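Long-range contact in sesquisabinene B synthase 2 (PDB 6A2A), which probably cyclises farnesyl diphosphate to sesquisabinene B with the help of magnesium or manganese ions: residues Thr392-Trp397 / Glu407-Asn412. Sequence-based numbering, arbitrary orientation.
Sequences TKEAKW and EEYLDN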
ATOM      1  N   THR A 392     -14.534 -26.614  -3.738  1.00 22.43           N
ATOM      2  CA  THR A 392     -14.529 -27.931  -3.087  1.00 26.96           C
ATOM      3  C   THR A 392     -15.530 -28.908  -3.750  1.00 26.84           C
ATOM      4  O   THR A 392     -15.192 -30.075  -4.001  1.00 24.33           O
ATOM      5  CB  THR A 392     -14.739 -27.776  -1.585  1.00 28.02           C
ATOM      6  OG1 THR A 392     -13.676 -26.932  -1.106  1.00 27.41           O
ATOM      7  CG2 THR A 392     -14.691 -29.137  -0.910  1.00 27.54           C
ATOM      8  N   LYS A 393     -16.725 -28.429  -4.062  1.00 25.26           N
ATOM      9  CA  LYS A 393     -17.737 -29.236  -4.758  1.00 26.61           C
ATOM     10  C   LYS A 393     -17.216 -29.721  -6.103  1.00 27.17           C
ATOM     11  O   LYS A 393     -17.372 -30.899  -6.438  1.00 26.21           O
ATOM     12  CB  LYS A 393     -19.034 -28.432  -4.821  1.00 28.03           C
ATOM     13  CG  LYS A 393     -20.218 -29.151  -5.451  1.00 31.41           C
ATOM     14  CD  LYS A 393     -21.523 -28.398  -5.257  1.00 34.15           C
ATOM     15  CE  LYS A 393     -22.520 -29.138  -4.405  1.00 44.27           C
ATOM     16  NZ  LYS A 393     -23.598 -28.236  -3.933  1.00 51.91           N
ATOM     17  N   GLU A 394     -16.646 -28.832  -6.922  1.00 23.83           N
ATOM     18  CA  GLU A 394     -16.098 -29.207  -8.177  1.00 26.21           C
ATOM     19  C   GLU A 394     -15.025 -30.293  -7.969  1.00 26.90           C
ATOM     20  O   GLU A 394     -14.993 -31.260  -8.751  1.00 26.31           O
ATOM     21  CB  GLU A 394     -15.483 -28.008  -8.919  1.00 31.53           C
ATOM     22  CG  GLU A 394     -16.557 -27.142  -9.544  1.00 33.16           C
ATOM     23  CD  GLU A 394     -16.092 -25.901 -10.292  1.00 37.37           C
ATOM     24  OE1 GLU A 394     -14.895 -25.556 -10.188  1.00 41.74           O
ATOM     25  OE2 GLU A 394     -16.945 -25.252 -10.936  1.00 30.98           O
ATOM     26  N   ALA A 395     -14.156 -30.127  -6.969  1.00 26.48           N
ATOM     27  CA  ALA A 395     -13.042 -31.088  -6.713  1.00 29.24           C
ATOM     28  C   ALA A 395     -13.614 -32.453  -6.340  1.00 29.44           C
ATOM     29  O   ALA A 395     -13.078 -33.480  -6.777  1.00 30.63           O
ATOM     30  CB  ALA A 395     -12.117 -30.584  -5.608  1.00 30.41           C
ATOM     31  N   LYS A 396     -14.666 -32.457  -5.536  1.00 32.47           N
ATOM     32  CA  LYS A 396     -15.347 -33.721  -5.139  1.00 34.34           C
ATOM     33  C   LYS A 396     -15.876 -34.445  -6.387  1.00 34.22           C
ATOM     34  O   LYS A 396     -15.551 -35.619  -6.662  1.00 31.97           O
ATOM     35  CB  LYS A 396     -16.423 -33.389  -4.112  1.00 37.25           C
ATOM     36  CG  LYS A 396     -17.160 -34.601  -3.565  1.00 44.75           C
ATOM     37  CD  LYS A 396     -17.951 -34.294  -2.331  1.00 48.49           C
ATOM     38  CE  LYS A 396     -19.264 -33.613  -2.649  1.00 56.18           C
ATOM     39  NZ  LYS A 396     -20.289 -34.570  -3.133  1.00 57.28           N
ATOM     40  N   TRP A 397     -16.600 -33.723  -7.230  1.00 29.80           N
ATOM     41  CA  TRP A 397     -17.035 -34.307  -8.516  1.00 29.52           C
ATOM     42  C   TRP A 397     -15.877 -34.875  -9.353  1.00 30.25           C
ATOM     43  O   TRP A 397     -16.008 -35.976  -9.932  1.00 31.70           O
ATOM     44  CB  TRP A 397     -17.819 -33.262  -9.297  1.00 29.88           C
ATOM     45  CG  TRP A 397     -19.103 -32.839  -8.650  1.00 28.87           C
ATOM     46  CD1 TRP A 397     -19.864 -33.521  -7.744  1.00 29.77           C
ATOM     47  CD2 TRP A 397     -19.879 -31.680  -9.017  1.00 28.45           C
ATOM     48  NE1 TRP A 397     -21.012 -32.820  -7.465  1.00 27.40           N
ATOM     49  CE2 TRP A 397     -21.063 -31.699  -8.255  1.00 28.22           C
ATOM     50  CE3 TRP A 397     -19.673 -30.637  -9.907  1.00 27.00           C
ATOM     51  CZ2 TRP A 397     -22.041 -30.715  -8.363  1.00 28.71           C
ATOM     52  CZ3 TRP A 397     -20.600 -29.626  -9.970  1.00 26.97           C
ATOM     53  CH2 TRP A 397     -21.775 -29.671  -9.225  1.00 25.93           C
ATOM     54  N   GLU A 407     -27.469 -28.241 -15.535  1.00 30.76           N
ATOM     55  CA  GLU A 407     -28.094 -27.379 -14.514  1.00 30.85           C
ATOM     56  C   GLU A 407     -27.393 -27.591 -13.149  1.00 26.60           C
ATOM     57  O   GLU A 407     -27.136 -26.593 -12.478  1.00 28.35           O
ATOM     58  CB  GLU A 407     -29.624 -27.530 -14.464  1.00 40.82           C
ATOM     59  CG  GLU A 407     -30.370 -26.201 -14.763  1.00 47.89           C
ATOM     60  CD  GLU A 407     -30.772 -25.905 -16.216  1.00 51.99           C
ATOM     61  OE1 GLU A 407     -30.571 -26.817 -17.087  1.00 51.92           O
ATOM     62  OE2 GLU A 407     -31.314 -24.763 -16.494  1.00 39.93           O
ATOM     63  N   GLU A 408     -26.989 -28.798 -12.751  1.00 25.68           N
ATOM     64  CA  GLU A 408     -26.313 -28.946 -11.472  1.00 27.36           C
ATOM     65  C   GLU A 408     -24.915 -28.294 -11.536  1.00 24.46           C
ATOM     66  O   GLU A 408     -24.442 -27.695 -10.529  1.00 23.39           O
ATOM     67  CB  GLU A 408     -26.295 -30.380 -10.920  1.00 33.00           C
ATOM     68  CG  GLU A 408     -25.332 -31.351 -11.549  1.00 42.66           C
ATOM     69  CD  GLU A 408     -25.441 -32.791 -11.033  1.00 40.08           C
ATOM     70  OE1 GLU A 408     -26.095 -33.644 -11.719  1.00 38.24           O
ATOM     71  OE2 GLU A 408     -24.913 -33.048  -9.928  1.00 32.07           O
ATOM     72  N   TYR A 409     -24.257 -28.452 -12.658  1.00 21.86           N
ATOM     73  CA  TYR A 409     -22.932 -27.817 -12.857  1.00 21.44           C
ATOM     74  C   TYR A 409     -23.037 -26.282 -12.774  1.00 23.59           C
ATOM     75  O   TYR A 409     -22.310 -25.654 -12.004  1.00 21.24           O
ATOM     76  CB  TYR A 409     -22.355 -28.276 -14.192  1.00 21.37           C
ATOM     77  CG  TYR A 409     -21.180 -27.443 -14.621  1.00 19.26           C
ATOM     78  CD1 TYR A 409     -19.951 -27.648 -14.055  1.00 20.47           C
ATOM     79  CD2 TYR A 409     -21.325 -26.448 -15.580  1.00 20.78           C
ATOM     80  CE1 TYR A 409     -18.858 -26.876 -14.417  1.00 19.77           C
ATOM     81  CE2 TYR A 409     -20.237 -25.720 -16.001  1.00 18.76           C
ATOM     82  CZ  TYR A 409     -19.027 -25.880 -15.359  1.00 19.77           C
ATOM     83  OH  TYR A 409     -17.938 -25.161 -15.746  1.00 21.37           O
ATOM     84  N   LEU A 410     -23.966 -25.658 -13.488  1.00 19.97           N
ATOM     85  CA  LEU A 410     -23.990 -24.184 -13.548  1.00 19.91           C
ATOM     86  C   LEU A 410     -24.399 -23.583 -12.215  1.00 21.94           C
ATOM     87  O   LEU A 410     -23.934 -22.500 -11.859  1.00 19.58           O
ATOM     88  CB  LEU A 410     -24.930 -23.673 -14.649  1.00 21.09           C
ATOM     89  CG  LEU A 410     -24.462 -23.880 -16.075  1.00 21.19           C
ATOM     90  CD1 LEU A 410     -25.530 -23.413 -17.041  1.00 22.42           C
ATOM     91  CD2 LEU A 410     -23.137 -23.144 -16.359  1.00 21.32           C
ATOM     92  N   ASP A 411     -25.259 -24.269 -11.442  1.00 21.85           N
ATOM     93  CA  ASP A 411     -25.635 -23.673 -10.151  1.00 21.92           C
ATOM     94  C   ASP A 411     -24.421 -23.499  -9.244  1.00 20.20           C
ATOM     95  O   ASP A 411     -24.391 -22.559  -8.473  1.00 22.69           O
ATOM     96  CB  ASP A 411     -26.720 -24.496  -9.493  1.00 25.32           C
ATOM     97  CG  ASP A 411     -28.157 -24.032  -9.945  1.00 38.08           C
ATOM     98  OD1 ASP A 411     -28.409 -22.793 -10.212  1.00 39.01           O
ATOM     99  OD2 ASP A 411     -29.019 -24.946 -10.063  1.00 44.11           O
ATOM    100  N   ASN A 412     -23.448 -24.390  -9.328  1.00 18.17           N
ATOM    101  CA  ASN A 412     -22.205 -24.254  -8.590  1.00 18.93           C
ATOM    102  C   ASN A 412     -21.184 -23.399  -9.358  1.00 18.77           C
ATOM    103  O   ASN A 412     -20.457 -22.622  -8.727  1.00 16.91           O
ATOM    104  CB  ASN A 412     -21.620 -25.613  -8.273  1.00 19.89           C
ATOM    105  CG  ASN A 412     -20.419 -25.548  -7.377  1.00 18.11           C
ATOM    106  OD1 ASN A 412     -20.574 -25.221  -6.199  1.00 21.31           O
ATOM    107  ND2 ASN A 412     -19.272 -25.904  -7.909  1.00 18.12           N
TER
HETATM  108  O   HOH W   1     -19.280 -26.527 -10.728  1.00 27.33           O
HETATM  109  O   HOH W   2     -15.779 -25.037 -13.856  1.00 29.84           O
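The amide of N412 lies over the aliphatic part of K393 and against the root of the E394 carboxylate. Its OD1 sits 3.4 Å from K393 CD, its ND2 3.4 Å from E394 CG, and CB touches W397 CH2. CG of N412 stands anti to the backbone N (chi1 -173°), which carries the amide across to helix 377-400, where ND2 hydrogen-bonds to the carbonyl O of S390. The same ND2 donates to water 1 (2.9 Å to the water O), and that water in turn donates to E394 OE2 at 2.7 Å. A second water joins E394 OE2 more loosely to Y409 OH. The two helices are successive; the axes of the two segments come no closer than 10.9 Å and run roughly antiparallel (146°), a spacing bridged by side chains and water with no direct hydrogen bond between the segments. They belong to the all-helical metal-binding domain of class I terpene synthases; E394 is a ligand of a magnesium ion absent from this chain, and the side chains of D316 and D320, which share that ion, each lie about 6 Å from the side chain of E394. S416 OG also hydrogen-bonds E394 OE2, and together with the two waters it probably helps orient the carboxylate; D461 hydrogen-bonds Y409 OH. An alanine at N412 would probably leave the S390 carbonyl and water 1 without their amide partner and open a gap beside K393 and E394. Further along, the six-membered ring of W397 packs against helix 406-416: CH2 meets E408 O edge-on at 3.6 Å, and CZ3 lies near Y409 CA. The E408 carboxylate, turned 85° from the indole plane, brings OE2 close to W397 CZ2 and hydrogen-bonds through OE2 to H402 and through OE1 to the T405 backbone N.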